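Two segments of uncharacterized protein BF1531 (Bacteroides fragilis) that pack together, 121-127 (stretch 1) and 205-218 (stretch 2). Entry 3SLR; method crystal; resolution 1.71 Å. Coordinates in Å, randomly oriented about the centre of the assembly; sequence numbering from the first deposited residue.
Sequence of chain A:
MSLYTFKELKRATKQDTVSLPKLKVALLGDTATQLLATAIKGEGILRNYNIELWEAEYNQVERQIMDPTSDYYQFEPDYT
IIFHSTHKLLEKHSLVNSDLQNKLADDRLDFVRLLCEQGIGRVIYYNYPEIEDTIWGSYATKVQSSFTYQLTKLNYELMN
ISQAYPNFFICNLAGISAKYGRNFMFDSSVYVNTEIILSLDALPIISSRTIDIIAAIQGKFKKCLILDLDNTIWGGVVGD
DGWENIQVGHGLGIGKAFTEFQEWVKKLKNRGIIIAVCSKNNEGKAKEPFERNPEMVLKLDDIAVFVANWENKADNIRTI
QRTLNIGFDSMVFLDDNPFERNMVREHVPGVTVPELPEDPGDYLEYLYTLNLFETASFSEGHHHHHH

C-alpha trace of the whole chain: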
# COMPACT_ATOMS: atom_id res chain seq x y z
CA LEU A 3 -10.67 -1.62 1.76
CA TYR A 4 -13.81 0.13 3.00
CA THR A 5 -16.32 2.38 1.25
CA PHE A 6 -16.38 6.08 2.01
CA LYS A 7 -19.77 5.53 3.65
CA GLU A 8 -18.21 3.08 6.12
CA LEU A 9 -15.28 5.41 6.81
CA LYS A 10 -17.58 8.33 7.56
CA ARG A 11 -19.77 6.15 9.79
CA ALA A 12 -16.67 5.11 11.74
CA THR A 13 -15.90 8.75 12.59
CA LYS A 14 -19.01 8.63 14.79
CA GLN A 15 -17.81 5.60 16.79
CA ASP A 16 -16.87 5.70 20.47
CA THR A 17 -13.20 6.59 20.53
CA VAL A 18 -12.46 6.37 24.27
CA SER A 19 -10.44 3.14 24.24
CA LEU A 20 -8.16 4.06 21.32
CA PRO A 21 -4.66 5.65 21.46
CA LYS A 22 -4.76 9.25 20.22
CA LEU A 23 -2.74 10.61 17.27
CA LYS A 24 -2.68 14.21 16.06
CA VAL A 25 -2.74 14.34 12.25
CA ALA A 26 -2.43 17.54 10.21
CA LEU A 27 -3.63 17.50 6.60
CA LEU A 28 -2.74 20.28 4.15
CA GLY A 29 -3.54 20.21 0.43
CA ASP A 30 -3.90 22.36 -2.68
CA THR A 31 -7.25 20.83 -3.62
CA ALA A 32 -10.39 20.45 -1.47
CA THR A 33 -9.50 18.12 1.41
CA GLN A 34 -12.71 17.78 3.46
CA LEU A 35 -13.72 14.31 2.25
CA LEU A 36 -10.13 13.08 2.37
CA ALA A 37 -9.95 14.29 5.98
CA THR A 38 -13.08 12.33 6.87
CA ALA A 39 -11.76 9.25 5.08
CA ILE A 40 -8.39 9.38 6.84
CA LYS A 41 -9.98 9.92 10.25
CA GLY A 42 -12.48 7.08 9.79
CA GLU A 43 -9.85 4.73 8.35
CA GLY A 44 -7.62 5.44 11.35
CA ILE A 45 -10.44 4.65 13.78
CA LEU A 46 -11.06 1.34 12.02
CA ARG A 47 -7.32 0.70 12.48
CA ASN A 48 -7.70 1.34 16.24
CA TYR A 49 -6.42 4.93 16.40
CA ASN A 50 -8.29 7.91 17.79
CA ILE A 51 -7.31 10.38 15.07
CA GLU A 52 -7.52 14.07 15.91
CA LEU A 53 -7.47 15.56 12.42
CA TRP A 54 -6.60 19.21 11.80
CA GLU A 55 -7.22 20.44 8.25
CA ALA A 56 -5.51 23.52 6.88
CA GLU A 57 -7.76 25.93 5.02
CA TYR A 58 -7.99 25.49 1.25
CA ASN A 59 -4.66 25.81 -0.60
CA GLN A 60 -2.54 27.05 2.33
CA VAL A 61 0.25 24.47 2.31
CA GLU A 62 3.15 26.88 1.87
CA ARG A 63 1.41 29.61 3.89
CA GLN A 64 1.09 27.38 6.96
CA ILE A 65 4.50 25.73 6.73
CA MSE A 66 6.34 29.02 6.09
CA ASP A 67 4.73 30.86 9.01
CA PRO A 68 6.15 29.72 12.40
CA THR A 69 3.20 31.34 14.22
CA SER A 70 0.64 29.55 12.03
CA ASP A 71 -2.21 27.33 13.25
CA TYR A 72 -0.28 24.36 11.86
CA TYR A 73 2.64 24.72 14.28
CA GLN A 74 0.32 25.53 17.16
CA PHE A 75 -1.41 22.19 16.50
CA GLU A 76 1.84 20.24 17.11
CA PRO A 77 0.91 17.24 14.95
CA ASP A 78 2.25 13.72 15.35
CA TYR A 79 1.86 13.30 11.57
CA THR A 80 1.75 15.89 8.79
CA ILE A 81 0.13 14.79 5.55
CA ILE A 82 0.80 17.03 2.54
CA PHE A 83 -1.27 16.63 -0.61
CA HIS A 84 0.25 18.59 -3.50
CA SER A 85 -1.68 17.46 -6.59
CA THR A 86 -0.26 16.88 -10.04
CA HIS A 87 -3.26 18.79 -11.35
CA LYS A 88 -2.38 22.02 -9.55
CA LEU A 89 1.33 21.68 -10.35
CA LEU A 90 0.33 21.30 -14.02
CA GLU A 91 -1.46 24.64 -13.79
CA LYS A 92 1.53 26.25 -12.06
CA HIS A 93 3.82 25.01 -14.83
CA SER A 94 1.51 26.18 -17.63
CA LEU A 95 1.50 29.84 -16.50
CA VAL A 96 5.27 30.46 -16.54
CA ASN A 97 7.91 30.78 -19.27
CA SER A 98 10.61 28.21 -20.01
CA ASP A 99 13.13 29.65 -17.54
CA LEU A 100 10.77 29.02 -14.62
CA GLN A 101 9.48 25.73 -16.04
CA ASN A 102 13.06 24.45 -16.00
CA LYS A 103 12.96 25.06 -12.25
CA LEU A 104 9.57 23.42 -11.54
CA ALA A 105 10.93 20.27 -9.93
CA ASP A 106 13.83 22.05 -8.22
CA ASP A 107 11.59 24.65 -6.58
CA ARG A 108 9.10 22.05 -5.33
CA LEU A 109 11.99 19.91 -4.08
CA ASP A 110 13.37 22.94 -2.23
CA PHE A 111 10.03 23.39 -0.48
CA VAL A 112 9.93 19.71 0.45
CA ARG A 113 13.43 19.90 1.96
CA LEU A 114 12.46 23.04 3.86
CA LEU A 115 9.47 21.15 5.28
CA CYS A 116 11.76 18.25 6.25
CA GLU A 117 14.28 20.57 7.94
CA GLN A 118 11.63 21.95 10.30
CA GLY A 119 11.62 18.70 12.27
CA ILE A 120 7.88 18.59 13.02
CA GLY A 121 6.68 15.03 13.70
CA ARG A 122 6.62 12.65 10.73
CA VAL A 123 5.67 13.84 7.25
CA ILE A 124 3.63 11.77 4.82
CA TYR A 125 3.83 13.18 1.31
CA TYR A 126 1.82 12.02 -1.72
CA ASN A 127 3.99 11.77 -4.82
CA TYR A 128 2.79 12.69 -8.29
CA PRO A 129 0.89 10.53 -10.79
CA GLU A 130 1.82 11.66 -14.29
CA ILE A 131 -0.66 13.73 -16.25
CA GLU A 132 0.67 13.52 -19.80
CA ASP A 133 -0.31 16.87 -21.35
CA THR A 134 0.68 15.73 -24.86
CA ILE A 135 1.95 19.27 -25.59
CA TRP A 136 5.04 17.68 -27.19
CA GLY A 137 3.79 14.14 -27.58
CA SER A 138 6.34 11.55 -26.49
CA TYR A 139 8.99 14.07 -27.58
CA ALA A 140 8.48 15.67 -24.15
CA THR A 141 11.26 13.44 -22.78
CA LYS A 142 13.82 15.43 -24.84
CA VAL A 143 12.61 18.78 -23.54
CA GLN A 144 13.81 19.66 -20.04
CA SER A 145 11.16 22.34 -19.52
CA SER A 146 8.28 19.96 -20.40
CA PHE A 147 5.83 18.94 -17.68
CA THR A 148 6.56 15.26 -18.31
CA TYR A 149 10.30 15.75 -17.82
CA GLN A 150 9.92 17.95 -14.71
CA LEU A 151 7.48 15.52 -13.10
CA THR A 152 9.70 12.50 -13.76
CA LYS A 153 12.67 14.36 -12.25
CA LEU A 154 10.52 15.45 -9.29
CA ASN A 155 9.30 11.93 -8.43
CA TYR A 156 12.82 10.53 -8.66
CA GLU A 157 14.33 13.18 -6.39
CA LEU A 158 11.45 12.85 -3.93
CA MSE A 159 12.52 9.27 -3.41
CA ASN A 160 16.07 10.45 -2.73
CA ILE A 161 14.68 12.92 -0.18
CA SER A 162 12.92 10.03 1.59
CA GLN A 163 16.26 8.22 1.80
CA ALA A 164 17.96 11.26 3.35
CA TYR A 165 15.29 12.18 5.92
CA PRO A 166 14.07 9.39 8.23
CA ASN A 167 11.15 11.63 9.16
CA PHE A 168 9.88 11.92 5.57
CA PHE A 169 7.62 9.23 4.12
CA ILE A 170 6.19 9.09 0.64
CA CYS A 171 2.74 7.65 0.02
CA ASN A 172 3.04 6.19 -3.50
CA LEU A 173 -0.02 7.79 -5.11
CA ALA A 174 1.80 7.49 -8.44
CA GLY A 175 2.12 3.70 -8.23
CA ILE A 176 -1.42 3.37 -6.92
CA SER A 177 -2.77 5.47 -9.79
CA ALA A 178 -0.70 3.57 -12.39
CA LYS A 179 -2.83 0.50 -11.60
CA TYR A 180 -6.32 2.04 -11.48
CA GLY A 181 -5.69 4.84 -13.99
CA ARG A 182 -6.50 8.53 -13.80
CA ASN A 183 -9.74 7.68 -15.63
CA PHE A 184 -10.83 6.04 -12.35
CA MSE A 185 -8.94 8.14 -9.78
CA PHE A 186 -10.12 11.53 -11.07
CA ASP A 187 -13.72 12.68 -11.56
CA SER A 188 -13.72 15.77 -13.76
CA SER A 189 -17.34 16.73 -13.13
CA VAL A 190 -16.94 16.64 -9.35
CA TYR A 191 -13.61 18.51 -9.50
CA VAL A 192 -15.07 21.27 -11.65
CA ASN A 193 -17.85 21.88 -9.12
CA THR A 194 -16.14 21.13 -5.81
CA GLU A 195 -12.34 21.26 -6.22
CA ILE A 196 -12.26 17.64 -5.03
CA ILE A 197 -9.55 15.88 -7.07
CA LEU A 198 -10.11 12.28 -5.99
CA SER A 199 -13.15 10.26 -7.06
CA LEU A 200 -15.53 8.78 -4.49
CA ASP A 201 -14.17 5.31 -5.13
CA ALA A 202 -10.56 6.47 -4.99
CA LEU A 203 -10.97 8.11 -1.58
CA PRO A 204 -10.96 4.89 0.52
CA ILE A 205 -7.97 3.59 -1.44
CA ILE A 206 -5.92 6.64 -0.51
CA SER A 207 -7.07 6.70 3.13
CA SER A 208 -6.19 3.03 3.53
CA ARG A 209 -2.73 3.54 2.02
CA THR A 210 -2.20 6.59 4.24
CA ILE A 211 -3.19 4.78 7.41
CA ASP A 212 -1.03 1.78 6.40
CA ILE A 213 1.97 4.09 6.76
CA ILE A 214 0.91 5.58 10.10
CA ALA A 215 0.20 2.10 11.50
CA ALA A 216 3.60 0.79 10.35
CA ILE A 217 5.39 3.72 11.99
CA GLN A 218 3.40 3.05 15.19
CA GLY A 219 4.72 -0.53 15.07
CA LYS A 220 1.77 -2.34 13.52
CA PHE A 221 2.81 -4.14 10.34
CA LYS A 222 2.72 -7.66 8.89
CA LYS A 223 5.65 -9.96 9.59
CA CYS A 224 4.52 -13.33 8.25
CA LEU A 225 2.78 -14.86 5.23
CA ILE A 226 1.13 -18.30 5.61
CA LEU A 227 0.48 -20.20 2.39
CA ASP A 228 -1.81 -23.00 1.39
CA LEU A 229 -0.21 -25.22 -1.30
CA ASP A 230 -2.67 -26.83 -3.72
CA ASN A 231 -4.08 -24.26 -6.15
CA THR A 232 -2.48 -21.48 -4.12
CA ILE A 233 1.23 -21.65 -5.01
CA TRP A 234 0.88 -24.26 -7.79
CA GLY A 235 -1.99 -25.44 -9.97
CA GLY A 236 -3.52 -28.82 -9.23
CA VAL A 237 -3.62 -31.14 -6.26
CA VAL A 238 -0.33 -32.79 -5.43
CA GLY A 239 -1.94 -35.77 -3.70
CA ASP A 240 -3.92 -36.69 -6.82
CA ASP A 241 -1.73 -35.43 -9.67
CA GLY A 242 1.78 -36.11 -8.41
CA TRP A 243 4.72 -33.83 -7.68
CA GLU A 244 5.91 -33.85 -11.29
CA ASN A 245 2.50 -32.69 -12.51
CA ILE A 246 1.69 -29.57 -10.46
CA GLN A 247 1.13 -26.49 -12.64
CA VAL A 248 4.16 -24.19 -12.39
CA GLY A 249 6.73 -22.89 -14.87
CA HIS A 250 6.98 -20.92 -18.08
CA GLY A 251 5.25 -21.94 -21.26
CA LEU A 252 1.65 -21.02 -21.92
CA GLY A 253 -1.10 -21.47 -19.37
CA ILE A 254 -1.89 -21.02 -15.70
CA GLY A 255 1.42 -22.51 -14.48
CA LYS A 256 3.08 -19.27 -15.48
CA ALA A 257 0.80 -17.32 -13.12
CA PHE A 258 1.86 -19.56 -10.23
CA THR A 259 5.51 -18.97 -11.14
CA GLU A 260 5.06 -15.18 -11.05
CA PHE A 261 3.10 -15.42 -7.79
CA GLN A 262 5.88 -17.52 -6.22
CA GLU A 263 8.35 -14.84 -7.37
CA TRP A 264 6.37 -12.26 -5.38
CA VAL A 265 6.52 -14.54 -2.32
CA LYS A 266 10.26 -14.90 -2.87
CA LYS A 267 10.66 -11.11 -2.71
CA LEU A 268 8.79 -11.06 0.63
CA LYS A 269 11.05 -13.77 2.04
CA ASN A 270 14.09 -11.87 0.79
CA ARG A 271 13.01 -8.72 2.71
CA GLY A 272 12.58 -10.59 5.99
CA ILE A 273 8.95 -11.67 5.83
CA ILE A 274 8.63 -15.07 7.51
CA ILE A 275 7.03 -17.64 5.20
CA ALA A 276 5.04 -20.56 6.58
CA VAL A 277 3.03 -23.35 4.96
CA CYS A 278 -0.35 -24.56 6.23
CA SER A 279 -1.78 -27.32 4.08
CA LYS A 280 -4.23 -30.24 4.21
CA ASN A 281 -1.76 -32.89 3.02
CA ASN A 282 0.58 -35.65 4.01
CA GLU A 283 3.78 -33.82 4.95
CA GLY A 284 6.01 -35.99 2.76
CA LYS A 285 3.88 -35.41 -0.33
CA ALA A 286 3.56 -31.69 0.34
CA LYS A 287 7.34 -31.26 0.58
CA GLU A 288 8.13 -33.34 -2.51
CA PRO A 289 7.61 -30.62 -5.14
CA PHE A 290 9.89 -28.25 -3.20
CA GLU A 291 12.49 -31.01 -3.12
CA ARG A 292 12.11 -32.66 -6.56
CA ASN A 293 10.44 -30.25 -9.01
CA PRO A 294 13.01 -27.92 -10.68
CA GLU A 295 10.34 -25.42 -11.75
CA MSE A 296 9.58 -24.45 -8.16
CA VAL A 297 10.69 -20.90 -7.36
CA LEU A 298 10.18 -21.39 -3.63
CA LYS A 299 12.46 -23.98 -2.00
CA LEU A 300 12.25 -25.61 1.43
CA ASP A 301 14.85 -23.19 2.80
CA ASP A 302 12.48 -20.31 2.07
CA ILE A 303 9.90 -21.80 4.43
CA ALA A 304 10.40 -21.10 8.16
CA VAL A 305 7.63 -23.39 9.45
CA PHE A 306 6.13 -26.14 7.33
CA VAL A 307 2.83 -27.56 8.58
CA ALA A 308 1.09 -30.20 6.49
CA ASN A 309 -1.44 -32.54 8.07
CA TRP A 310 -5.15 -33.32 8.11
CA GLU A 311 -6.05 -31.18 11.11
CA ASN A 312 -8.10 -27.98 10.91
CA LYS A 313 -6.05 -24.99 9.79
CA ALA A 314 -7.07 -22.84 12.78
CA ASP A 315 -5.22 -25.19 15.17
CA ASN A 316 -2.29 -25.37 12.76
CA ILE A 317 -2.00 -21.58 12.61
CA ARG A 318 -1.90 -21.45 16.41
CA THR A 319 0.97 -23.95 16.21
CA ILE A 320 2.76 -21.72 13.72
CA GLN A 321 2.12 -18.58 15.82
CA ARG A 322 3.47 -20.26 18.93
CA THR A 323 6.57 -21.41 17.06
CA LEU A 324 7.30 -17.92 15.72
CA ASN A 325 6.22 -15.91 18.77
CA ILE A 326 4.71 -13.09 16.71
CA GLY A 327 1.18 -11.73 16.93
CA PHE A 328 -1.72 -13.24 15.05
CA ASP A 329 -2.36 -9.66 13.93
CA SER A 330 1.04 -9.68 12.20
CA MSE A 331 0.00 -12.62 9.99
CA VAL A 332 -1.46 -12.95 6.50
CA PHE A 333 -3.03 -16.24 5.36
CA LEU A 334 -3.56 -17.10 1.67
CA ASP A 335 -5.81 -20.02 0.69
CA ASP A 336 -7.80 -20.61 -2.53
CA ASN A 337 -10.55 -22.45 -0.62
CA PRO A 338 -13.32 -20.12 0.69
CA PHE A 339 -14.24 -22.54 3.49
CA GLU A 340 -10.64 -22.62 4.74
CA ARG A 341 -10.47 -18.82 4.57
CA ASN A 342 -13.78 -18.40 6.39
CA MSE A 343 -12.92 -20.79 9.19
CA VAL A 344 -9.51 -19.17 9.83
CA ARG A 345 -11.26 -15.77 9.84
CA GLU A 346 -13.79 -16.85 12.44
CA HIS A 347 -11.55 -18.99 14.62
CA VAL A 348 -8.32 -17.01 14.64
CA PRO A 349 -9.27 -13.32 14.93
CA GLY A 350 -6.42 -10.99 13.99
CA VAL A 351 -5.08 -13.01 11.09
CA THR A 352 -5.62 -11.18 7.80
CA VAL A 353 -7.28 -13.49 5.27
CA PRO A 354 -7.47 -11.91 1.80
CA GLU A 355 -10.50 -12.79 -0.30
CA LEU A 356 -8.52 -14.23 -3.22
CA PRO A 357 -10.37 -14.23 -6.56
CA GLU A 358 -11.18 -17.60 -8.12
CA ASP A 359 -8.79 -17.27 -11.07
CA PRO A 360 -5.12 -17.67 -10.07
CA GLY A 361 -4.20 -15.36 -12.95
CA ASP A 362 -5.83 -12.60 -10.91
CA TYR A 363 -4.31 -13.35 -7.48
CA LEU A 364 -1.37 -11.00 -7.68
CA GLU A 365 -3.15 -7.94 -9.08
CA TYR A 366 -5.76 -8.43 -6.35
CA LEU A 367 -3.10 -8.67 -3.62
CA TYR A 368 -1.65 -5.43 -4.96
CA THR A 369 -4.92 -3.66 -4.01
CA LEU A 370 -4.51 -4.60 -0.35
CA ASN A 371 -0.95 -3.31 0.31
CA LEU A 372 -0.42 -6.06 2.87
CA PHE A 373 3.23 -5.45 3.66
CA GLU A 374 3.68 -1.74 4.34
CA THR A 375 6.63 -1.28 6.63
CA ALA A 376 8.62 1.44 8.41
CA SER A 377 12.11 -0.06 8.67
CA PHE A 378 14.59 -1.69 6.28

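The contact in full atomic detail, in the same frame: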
# COMPACT_ATOMS: atom_id res chain seq x y z
N GLY A 121 7.32 16.33 13.80
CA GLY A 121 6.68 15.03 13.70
C GLY A 121 7.12 14.33 12.42
O GLY A 121 8.15 14.67 11.84
N ARG A 122 6.34 13.34 11.98
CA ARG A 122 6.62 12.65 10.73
C ARG A 122 5.79 13.25 9.61
O ARG A 122 4.65 13.67 9.82
CB ARG A 122 6.33 11.16 10.86
CG ARG A 122 7.43 10.36 11.54
CD ARG A 122 7.11 10.11 13.00
NE ARG A 122 8.05 9.16 13.59
CZ ARG A 122 7.88 8.58 14.77
NH1 ARG A 122 6.80 8.83 15.49
NH2 ARG A 122 8.79 7.72 15.22
N VAL A 123 6.37 13.30 8.41
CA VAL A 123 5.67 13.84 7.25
C VAL A 123 5.30 12.70 6.33
O VAL A 123 6.11 11.82 6.08
CB VAL A 123 6.56 14.84 6.49
CG1 VAL A 123 5.94 15.22 5.14
CG2 VAL A 123 6.80 16.07 7.35
N ILE A 124 4.05 12.69 5.87
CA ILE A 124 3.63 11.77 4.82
C ILE A 124 3.26 12.61 3.60
O ILE A 124 2.41 13.50 3.67
CB ILE A 124 2.44 10.91 5.27
CG1 ILE A 124 2.83 10.08 6.50
CG2 ILE A 124 2.01 10.00 4.13
CD1 ILE A 124 1.65 9.40 7.16
N TYR A 125 3.90 12.31 2.47
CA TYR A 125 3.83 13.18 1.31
C TYR A 125 3.41 12.37 0.10
O TYR A 125 4.11 11.42 -0.28
CB TYR A 125 5.21 13.83 1.08
CG TYR A 125 5.20 14.95 0.06
CD1 TYR A 125 5.32 14.69 -1.29
CD2 TYR A 125 5.10 16.28 0.45
CE1 TYR A 125 5.31 15.71 -2.24
CE2 TYR A 125 5.09 17.32 -0.48
CZ TYR A 125 5.19 17.02 -1.82
OH TYR A 125 5.19 18.03 -2.74
N TYR A 126 2.27 12.71 -0.50
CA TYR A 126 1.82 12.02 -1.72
C TYR A 126 2.69 12.43 -2.89
O TYR A 126 2.84 13.61 -3.16
CB TYR A 126 0.35 12.35 -2.04
CG TYR A 126 -0.62 11.96 -0.95
CD1 TYR A 126 -1.26 12.92 -0.18
CD2 TYR A 126 -0.88 10.61 -0.67
CE1 TYR A 126 -2.14 12.56 0.83
CE2 TYR A 126 -1.76 10.25 0.35
CZ TYR A 126 -2.39 11.23 1.09
OH TYR A 126 -3.26 10.87 2.11
N ASN A 127 3.27 11.45 -3.59
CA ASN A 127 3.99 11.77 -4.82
C ASN A 127 3.01 11.98 -5.97
O ASN A 127 1.79 12.05 -5.75
CB ASN A 127 5.09 10.74 -5.14
CG ASN A 127 4.55 9.35 -5.42
OD1 ASN A 127 3.33 9.11 -5.37
ND2 ASN A 127 5.46 8.41 -5.71
N ILE A 205 -9.26 4.15 -1.08
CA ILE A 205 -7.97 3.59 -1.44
C ILE A 205 -6.85 4.44 -0.86
O ILE A 205 -5.92 3.92 -0.25
CB ILE A 205 -7.78 3.48 -2.97
CG1 ILE A 205 -8.77 2.45 -3.54
CG2 ILE A 205 -6.35 3.11 -3.29
CD1 ILE A 205 -8.88 2.46 -5.07
N ILE A 206 -6.95 5.75 -1.03
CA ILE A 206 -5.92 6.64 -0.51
C ILE A 206 -5.90 6.69 1.03
O ILE A 206 -4.83 6.70 1.63
CB ILE A 206 -6.04 8.06 -1.11
CG1 ILE A 206 -5.88 8.01 -2.64
CG2 ILE A 206 -5.01 9.00 -0.48
CD1 ILE A 206 -4.83 7.03 -3.11
N SER A 207 -7.06 6.69 1.67
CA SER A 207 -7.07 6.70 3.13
C SER A 207 -6.43 5.42 3.68
O SER A 207 -5.68 5.46 4.65
CB SER A 207 -8.48 6.91 3.72
OG SER A 207 -9.42 5.95 3.25
N SER A 208 -6.73 4.29 3.05
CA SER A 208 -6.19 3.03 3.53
C SER A 208 -4.67 3.03 3.41
O SER A 208 -3.96 2.65 4.33
CB SER A 208 -6.82 1.85 2.78
OG SER A 208 -6.36 0.62 3.30
N ARG A 209 -4.17 3.47 2.26
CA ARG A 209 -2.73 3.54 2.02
C ARG A 209 -2.02 4.57 2.90
O ARG A 209 -0.82 4.45 3.18
CB ARG A 209 -2.45 3.84 0.54
CG ARG A 209 -2.81 2.68 -0.40
CD ARG A 209 -1.86 1.51 -0.25
NE ARG A 209 -0.48 1.91 -0.54
CZ ARG A 209 0.18 1.60 -1.66
NH1 ARG A 209 -0.39 0.85 -2.60
NH2 ARG A 209 1.42 2.04 -1.82
N THR A 210 -2.76 5.59 3.34
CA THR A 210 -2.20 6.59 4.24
C THR A 210 -2.11 6.02 5.65
O THR A 210 -1.08 6.13 6.31
CB THR A 210 -3.06 7.87 4.24
OG1 THR A 210 -3.14 8.35 2.90
CG2 THR A 210 -2.46 8.94 5.13
N ILE A 211 -3.18 5.38 6.08
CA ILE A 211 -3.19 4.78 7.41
C ILE A 211 -2.21 3.60 7.49
O ILE A 211 -1.63 3.37 8.55
CB ILE A 211 -4.61 4.39 7.88
CG1 ILE A 211 -5.50 5.63 8.05
CG2 ILE A 211 -4.54 3.58 9.20
CD1 ILE A 211 -4.95 6.70 9.04
N ASP A 212 -1.99 2.88 6.39
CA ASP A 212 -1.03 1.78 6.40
C ASP A 212 0.32 2.31 6.87
O ASP A 212 1.05 1.63 7.61
CB ASP A 212 -0.81 1.17 4.99
CG ASP A 212 -2.02 0.40 4.47
OD1 ASP A 212 -2.88 -0.04 5.26
OD2 ASP A 212 -2.09 0.22 3.23
N ILE A 213 0.67 3.51 6.43
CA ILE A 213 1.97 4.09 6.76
C ILE A 213 2.01 4.47 8.24
O ILE A 213 2.94 4.12 8.96
CB ILE A 213 2.30 5.32 5.89
CG1 ILE A 213 2.53 4.88 4.44
CG2 ILE A 213 3.54 6.03 6.42
CD1 ILE A 213 2.52 6.05 3.41
N ILE A 214 1.00 5.20 8.69
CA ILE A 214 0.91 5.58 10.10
C ILE A 214 0.98 4.35 11.01
O ILE A 214 1.76 4.33 11.95
CB ILE A 214 -0.36 6.39 10.35
CG1 ILE A 214 -0.26 7.73 9.63
CG2 ILE A 214 -0.59 6.58 11.86
CD1 ILE A 214 -1.41 8.66 9.86
N ALA A 215 0.19 3.32 10.70
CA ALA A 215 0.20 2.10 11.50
C ALA A 215 1.60 1.47 11.56
O ALA A 215 2.05 1.05 12.63
CB ALA A 215 -0.83 1.10 10.98
N ALA A 216 2.27 1.38 10.41
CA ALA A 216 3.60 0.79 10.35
C ALA A 216 4.58 1.56 11.23
O ALA A 216 5.35 0.96 11.98
CB ALA A 216 4.12 0.74 8.90
N ILE A 217 4.54 2.88 11.14
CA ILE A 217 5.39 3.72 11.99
C ILE A 217 5.09 3.50 13.48
O ILE A 217 6.00 3.47 14.31
CB ILE A 217 5.28 5.21 11.61
CG1 ILE A 217 5.87 5.43 10.21
CG2 ILE A 217 6.02 6.07 12.60
CD1 ILE A 217 5.48 6.74 9.55
N GLN A 218 3.81 3.31 13.81
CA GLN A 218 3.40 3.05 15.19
C GLN A 218 3.74 1.63 15.65
O GLN A 218 3.55 1.29 16.82
CB GLN A 218 1.90 3.31 15.37
CG GLN A 218 1.49 4.77 15.13
CD GLN A 218 1.94 5.68 16.26
OE1 GLN A 218 1.71 5.40 17.44
NE2 GLN A 218 2.59 6.77 15.90

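Strand 122-126 lies across helix 205-217 with their N-to-C directions 154° apart, so the two run roughly antiparallel, and their axes approach to 10.2 Å. The register agrees: the CA atoms of Arg122 and Ile217 are 9.1 Å apart, whereas those of Ile124 and Thr210 are 7.8 Å apart. As the strand advances, its partners therefore move back along the helix.

Strand alternation selects the side chains that meet. Arg122, Ile124 and Tyr126 direct their CA-to-CB bonds toward the helix, while that of Val123 points away. On the helix, Ile206, Thr210, Ile213 and Ile217 point toward the strand, at the spacings of three and four residues that keep successive turns on one face.

Ile124 is the central bump. Its chi1 is m and its chi2 t, an extended form that carries CD1 into a hollow bounded by Thr210, Ile213 and Ile214. CD1 of Ile124 lies 3.5 Å from CG1 of Ile214, 3.9 Å from CG2 of Ile213 and 4.3 Å from the backbone O of Thr210. Ile214 sets out sideways, but its end comes nearer and lines this pocket. Ile124 has 93 Å² covered by the helix, the largest share of any residue in the 382 Å² total.

Beyond it, Tyr126 reaches the preceding turn. Its CE2 packs 3.6 Å from CG2 of Ile206, obliquely to the ring, and its OH donates a hydrogen bond to OG1 of Thr210 at 2.6 Å, with that oxygen near the ring plane. Thr210 OG1 in turn donates to the backbone O of Ile206 at 2.7 Å, so the tyrosine hydroxyl begins a short relay ending on the helix backbone.

At the other end, Arg122 lays one guanidinium face over Ile217, CZ to CG2 being 3.8 Å: a van der Waals contact between the flat face of a charged group and a methyl, at an exposed margin.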